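Local structure of probable hydrolase (Pseudomonas aeruginosa, 7AL6) at residues M86-L91 / P116-R121. The protein is of uncharacterised function but adopts the alpha/beta hydrolase fold and is probably a hydrolase, perhaps a lipolytic one. Numbering follows the deposited sequence.
Sequences MVAEQL and PERIER
Arg-118 reaches across to Glu-89 and grips it end-on with two nitrogens. Both bonds go to one oxygen: OE2 of Glu-89 lies 2.9 Å from NH1 and 2.9 Å from NH2 of Arg-118. NH1 meets this oxygen nearly along its C-O axis, while NH2 comes from above the carboxylate plane. The carboxylate and guanidinium planes are 74° apart, so the two groups do not lie flat side by side. A bend at chi2 (-81°) turns the carboxylate of Glu-89 off the helix toward the arginine. The tight part is the guanidinium end. NE of Arg-118 also bonds to the carbonyl O of Glu-94, and NH1 to that of Trp-93, which would limit its rotation. Looser is the contact of Ala-88, whose CB approaches NH1 of Arg-118 obliquely at 4.4 Å; Ala-88 also packs on Phe-96 of strand 96-101. Glu-89 lies at the partly exposed side, where Leu-150 of a neighbouring subunit packs on it and on Arg-118. The contact joins helix 77-91 to the turn leading into strand 119-125 of the central, mostly parallel sheet of the alpha/beta hydrolase fold. The positive charge of Arg-118 beside OE2 would be expected to favour an ionised Glu-89, and the two carbonyls would partly offset that buried charge.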
# COMPACT_ATOMS: atom_id res chain seq x y z
N MET A 86 -17.56 -3.10 -9.53
CA MET A 86 -16.55 -2.13 -9.99
C MET A 86 -15.94 -2.59 -11.31
O MET A 86 -15.57 -1.74 -12.08
CB MET A 86 -15.51 -1.87 -8.90
CG MET A 86 -16.14 -1.12 -7.76
SD MET A 86 -15.03 -0.60 -6.51
CE MET A 86 -15.61 1.06 -6.20
N VAL A 87 -15.80 -3.89 -11.53
CA VAL A 87 -15.28 -4.41 -12.82
C VAL A 87 -16.27 -4.00 -13.91
O VAL A 87 -15.84 -3.46 -14.90
CB VAL A 87 -15.09 -5.94 -12.81
CG1 VAL A 87 -15.06 -6.49 -14.21
CG2 VAL A 87 -13.84 -6.34 -12.05
N ALA A 88 -17.56 -4.19 -13.69
CA ALA A 88 -18.58 -3.76 -14.66
C ALA A 88 -18.51 -2.26 -14.91
O ALA A 88 -18.54 -1.82 -16.07
CB ALA A 88 -19.99 -4.15 -14.17
N GLU A 89 -18.39 -1.45 -13.85
CA GLU A 89 -18.21 -0.01 -14.05
C GLU A 89 -17.01 0.28 -14.93
O GLU A 89 -17.07 1.12 -15.83
CB GLU A 89 -18.02 0.71 -12.71
CG GLU A 89 -19.21 0.57 -11.81
CD GLU A 89 -20.29 1.56 -12.17
OE1 GLU A 89 -20.01 2.76 -12.11
OE2 GLU A 89 -21.40 1.11 -12.54
N GLN A 90 -15.87 -0.39 -14.66
CA GLN A 90 -14.65 -0.09 -15.40
C GLN A 90 -14.74 -0.55 -16.84
O GLN A 90 -14.10 0.03 -17.72
CB GLN A 90 -13.44 -0.71 -14.67
CG GLN A 90 -12.10 -0.42 -15.30
CD GLN A 90 -11.71 1.06 -15.26
OE1 GLN A 90 -12.32 1.84 -14.56
NE2 GLN A 90 -10.71 1.43 -16.02
N LEU A 91 -15.59 -1.51 -17.14
CA LEU A 91 -15.81 -1.95 -18.51
C LEU A 91 -16.87 -1.10 -19.20
O LEU A 91 -17.06 -1.22 -20.42
CB LEU A 91 -16.28 -3.42 -18.55
CG LEU A 91 -15.39 -4.47 -17.92
CD1 LEU A 91 -16.11 -5.80 -17.90
CD2 LEU A 91 -14.12 -4.58 -18.70
N PRO A 116 -30.58 -5.71 -7.93
CA PRO A 116 -31.32 -6.34 -9.01
C PRO A 116 -31.37 -5.49 -10.29
O PRO A 116 -31.38 -6.03 -11.30
CB PRO A 116 -32.71 -6.62 -8.43
CG PRO A 116 -32.77 -5.85 -7.15
CD PRO A 116 -31.35 -5.57 -6.73
N GLU A 117 -31.26 -4.17 -10.18
CA GLU A 117 -31.29 -3.22 -11.31
C GLU A 117 -30.15 -3.53 -12.31
O GLU A 117 -30.34 -3.28 -13.47
CB GLU A 117 -31.24 -1.78 -10.77
CG GLU A 117 -29.84 -1.36 -10.29
CD GLU A 117 -29.56 -0.27 -9.28
OE1 GLU A 117 -30.37 -0.04 -8.41
OE2 GLU A 117 -28.46 0.27 -9.34
N ARG A 118 -28.99 -4.02 -11.88
CA ARG A 118 -27.80 -4.27 -12.72
C ARG A 118 -27.72 -5.67 -13.33
O ARG A 118 -27.04 -5.79 -14.29
CB ARG A 118 -26.54 -4.15 -11.86
CG ARG A 118 -26.41 -2.88 -11.05
CD ARG A 118 -26.27 -1.60 -11.84
NE ARG A 118 -25.17 -1.60 -12.78
CZ ARG A 118 -24.00 -1.00 -12.61
NH1 ARG A 118 -23.09 -1.08 -13.55
NH2 ARG A 118 -23.75 -0.32 -11.51
N ILE A 119 -28.42 -6.67 -12.83
CA ILE A 119 -28.12 -8.05 -13.22
C ILE A 119 -29.23 -8.58 -14.13
O ILE A 119 -30.40 -8.69 -13.72
CB ILE A 119 -27.96 -8.96 -12.00
CG1 ILE A 119 -26.92 -8.42 -11.04
CG2 ILE A 119 -27.59 -10.36 -12.46
CD1 ILE A 119 -25.54 -8.13 -11.71
N GLU A 120 -28.88 -8.90 -15.36
CA GLU A 120 -29.91 -9.30 -16.31
C GLU A 120 -30.30 -10.78 -16.16
O GLU A 120 -31.48 -11.11 -16.25
CB GLU A 120 -29.43 -9.04 -17.73
CG GLU A 120 -29.26 -7.56 -18.05
CD GLU A 120 -28.85 -7.30 -19.48
OE1 GLU A 120 -29.73 -6.81 -20.24
OE2 GLU A 120 -27.67 -7.56 -19.85
N ARG A 121 -29.32 -11.66 -15.99
CA ARG A 121 -29.49 -13.13 -15.88
C ARG A 121 -28.42 -13.75 -14.96
O ARG A 121 -27.36 -13.18 -14.84
CB ARG A 121 -29.38 -13.75 -17.28
CG ARG A 121 -30.25 -13.11 -18.35
CD ARG A 121 -31.61 -13.77 -18.46
NE ARG A 121 -32.47 -13.31 -19.54
CZ ARG A 121 -33.30 -12.29 -19.47
NH1 ARG A 121 -34.06 -12.01 -20.49
NH2 ARG A 121 -33.38 -11.56 -18.38